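Local coordinates for N-terminus Plasma serine protease inhibitor (Homo sapiens, PDB 3DY0), which inhibits serine proteases of blood plasma and other body fluids irreversibly, in a heparin-dependent manner, as a member of the serpin family, at residues 36-41 / 115-120. Residues are numbered along the deposited sequence; the frame is centred on the assembly and turned at random. Where two conformers were deposited one is given.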
loop_
_atom_site.group_PDB
_atom_site.type_symbol
_atom_site.label_atom_id
_atom_site.label_comp_id
_atom_site.label_asym_id
_atom_site.label_seq_id
_atom_site.Cartn_x
_atom_site.Cartn_y
_atom_site.Cartn_z
ATOM N N ILE A 36 -4.027 0.361 -3.384
ATOM C CA ILE A 36 -5.081 1.357 -3.334
ATOM C C ILE A 36 -5.276 2.085 -4.655
ATOM O O ILE A 36 -6.412 2.297 -5.086
ATOM C CB ILE A 36 -4.821 2.349 -2.185
ATOM C CG1 ILE A 36 -4.723 1.563 -0.871
ATOM C CG2 ILE A 36 -5.948 3.374 -2.114
ATOM C CD1 ILE A 36 -4.302 2.378 0.332
ATOM N N SER A 37 -4.172 2.455 -5.303
ATOM C CA SER A 37 -4.243 3.138 -6.590
ATOM C C SER A 37 -4.904 2.233 -7.622
ATOM O O SER A 37 -5.732 2.681 -8.415
ATOM C CB SER A 37 -2.843 3.513 -7.082
ATOM O OG SER A 37 -2.250 4.501 -6.262
ATOM N N MET A 38 -4.532 0.958 -7.610
ATOM C CA MET A 38 -5.093 0.001 -8.560
ATOM C C MET A 38 -6.591 -0.128 -8.287
ATOM O O MET A 38 -7.397 -0.165 -9.213
ATOM C CB MET A 38 -4.397 -1.363 -8.449
ATOM C CG MET A 38 -4.969 -2.419 -9.392
ATOM S SD MET A 38 -3.888 -3.840 -9.648
ATOM C CE MET A 38 -2.679 -3.131 -10.773
ATOM N N SER A 39 -6.970 -0.156 -7.010
ATOM C CA SER A 39 -8.385 -0.262 -6.655
ATOM C C SER A 39 -9.170 0.948 -7.146
ATOM O O SER A 39 -10.279 0.811 -7.656
ATOM C CB SER A 39 -8.550 -0.398 -5.138
ATOM O OG SER A 39 -7.994 -1.617 -4.673
ATOM N N LEU A 40 -8.592 2.135 -6.987
ATOM C CA LEU A 40 -9.249 3.358 -7.430
ATOM C C LEU A 40 -9.335 3.400 -8.958
ATOM O O LEU A 40 -10.326 3.870 -9.521
ATOM C CB LEU A 40 -8.493 4.580 -6.900
ATOM C CG LEU A 40 -8.753 4.895 -5.425
ATOM C CD1 LEU A 40 -7.795 5.982 -4.958
ATOM C CD2 LEU A 40 -10.200 5.350 -5.243
ATOM N N ALA A 41 -8.292 2.914 -9.630
ATOM C CA ALA A 41 -8.292 2.885 -11.087
ATOM C C ALA A 41 -9.406 1.958 -11.586
ATOM O O ALA A 41 -10.121 2.285 -12.533
ATOM C CB ALA A 41 -6.940 2.405 -11.599
ATOM N N THR A 115 -10.041 -7.884 -18.913
ATOM C CA THR A 115 -8.985 -7.574 -19.874
ATOM C C THR A 115 -7.856 -6.693 -19.346
ATOM O O THR A 115 -6.679 -6.999 -19.536
ATOM C CB THR A 115 -9.572 -6.893 -21.125
ATOM O OG1 THR A 115 -10.532 -7.764 -21.733
ATOM C CG2 THR A 115 -8.471 -6.581 -22.134
ATOM N N LEU A 116 -8.220 -5.595 -18.695
ATOM C CA LEU A 116 -7.236 -4.661 -18.170
ATOM C C LEU A 116 -6.659 -5.051 -16.817
ATOM O O LEU A 116 -5.468 -4.871 -16.572
ATOM C CB LEU A 116 -7.853 -3.265 -18.058
ATOM C CG LEU A 116 -8.270 -2.586 -19.364
ATOM C CD1 LEU A 116 -9.057 -1.324 -19.048
ATOM C CD2 LEU A 116 -7.038 -2.262 -20.195
ATOM N N TYR A 117 -7.495 -5.591 -15.936
ATOM C CA TYR A 117 -7.019 -5.935 -14.606
ATOM C C TYR A 117 -6.963 -7.418 -14.255
ATOM O O TYR A 117 -6.724 -7.777 -13.100
ATOM C CB TYR A 117 -7.830 -5.146 -13.571
ATOM C CG TYR A 117 -7.557 -3.658 -13.669
ATOM C CD1 TYR A 117 -8.278 -2.845 -14.548
ATOM C CD2 TYR A 117 -6.513 -3.084 -12.951
ATOM C CE1 TYR A 117 -7.956 -1.498 -14.711
ATOM C CE2 TYR A 117 -6.179 -1.744 -13.106
ATOM C CZ TYR A 117 -6.901 -0.957 -13.989
ATOM O OH TYR A 117 -6.535 0.358 -14.169
ATOM N N LEU A 118 -7.154 -8.268 -15.263
ATOM C CA LEU A 118 -7.112 -9.720 -15.095
ATOM C C LEU A 118 -7.933 -10.149 -13.892
ATOM O O LEU A 118 -7.555 -11.069 -13.164
ATOM C CB LEU A 118 -5.662 -10.182 -14.910
ATOM C CG LEU A 118 -4.659 -9.650 -15.935
ATOM C CD1 LEU A 118 -3.270 -10.202 -15.637
ATOM C CD2 LEU A 118 -5.108 -10.036 -17.333
ATOM N N ALA A 119 -9.066 -9.486 -13.693
ATOM C CA ALA A 119 -9.915 -9.768 -12.547
ATOM C C ALA A 119 -10.639 -11.100 -12.587
ATOM O O ALA A 119 -11.132 -11.527 -13.627
ATOM C CB ALA A 119 -10.921 -8.642 -12.364
ATOM N N ASP A 120 -10.677 -11.751 -11.429
ATOM C CA ASP A 120 -11.367 -13.017 -11.261
ATOM C C ASP A 120 -12.805 -12.613 -10.933
ATOM O O ASP A 120 -13.030 -11.585 -10.297
ATOM C CB ASP A 120 -10.774 -13.796 -10.079
ATOM C CG ASP A 120 -9.323 -14.204 -10.298
ATOM O OD1 ASP A 120 -8.672 -14.633 -9.317
ATOM O OD2 ASP A 120 -8.831 -14.108 -11.442
#
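M38, in the middle of helix 33-45, and Y117 of helix 107-117 are the residues whose backbones come nearest, with their CA atoms 8.7 Å apart. The atoms that touch across this gap belong to side chains, and no hydrogen bond crosses it. The CB of Y117 points toward helix 33-45, and with CG anti to its own carbonyl carbon (chi1 -67°) the ring extends past M38 as far as A41, one helical turn further on. M38 meets the ring halfway along: its CG lies 3.9 Å from Y117 CD2 and 4.0 Å from Y117 CE2, so the methylene lies against the CD2-CE2 side of the ring, approaching obliquely. Because M38 holds CG anti to the backbone N (chi1 178°), its chain stretches out from the helix and runs past the tyrosine in the opposite sense. At the far end of the ring, the methyl of A41, also oblique to it, has its CB 3.3 Å from Y117 OH and 4.1 Å from Y117 CZ, a close van der Waals contact with the hydroxyl oxygen in which no hydrogen bond is made. The hydroxyl of this buried tyrosine is instead satisfied by a hydrogen bond with ND1 of H72, which pins the outer end of the ring. The interface is small, 142 Å² over both sides, but all three touching residues are buried. L118, with positive phi, is the first residue after the helix to leave helical phi/psi, and the chain turns into strand 120-123, the edge strand of central sheet A, which pairs in parallel with strand 90-99. F75 of helix 65-81 touches M38, A41 and Y117 alike, while L93 and N95 of strand 90-99 pack against M38; helices 33-45, 65-81 and 107-117 thus pack together behind this end of sheet A.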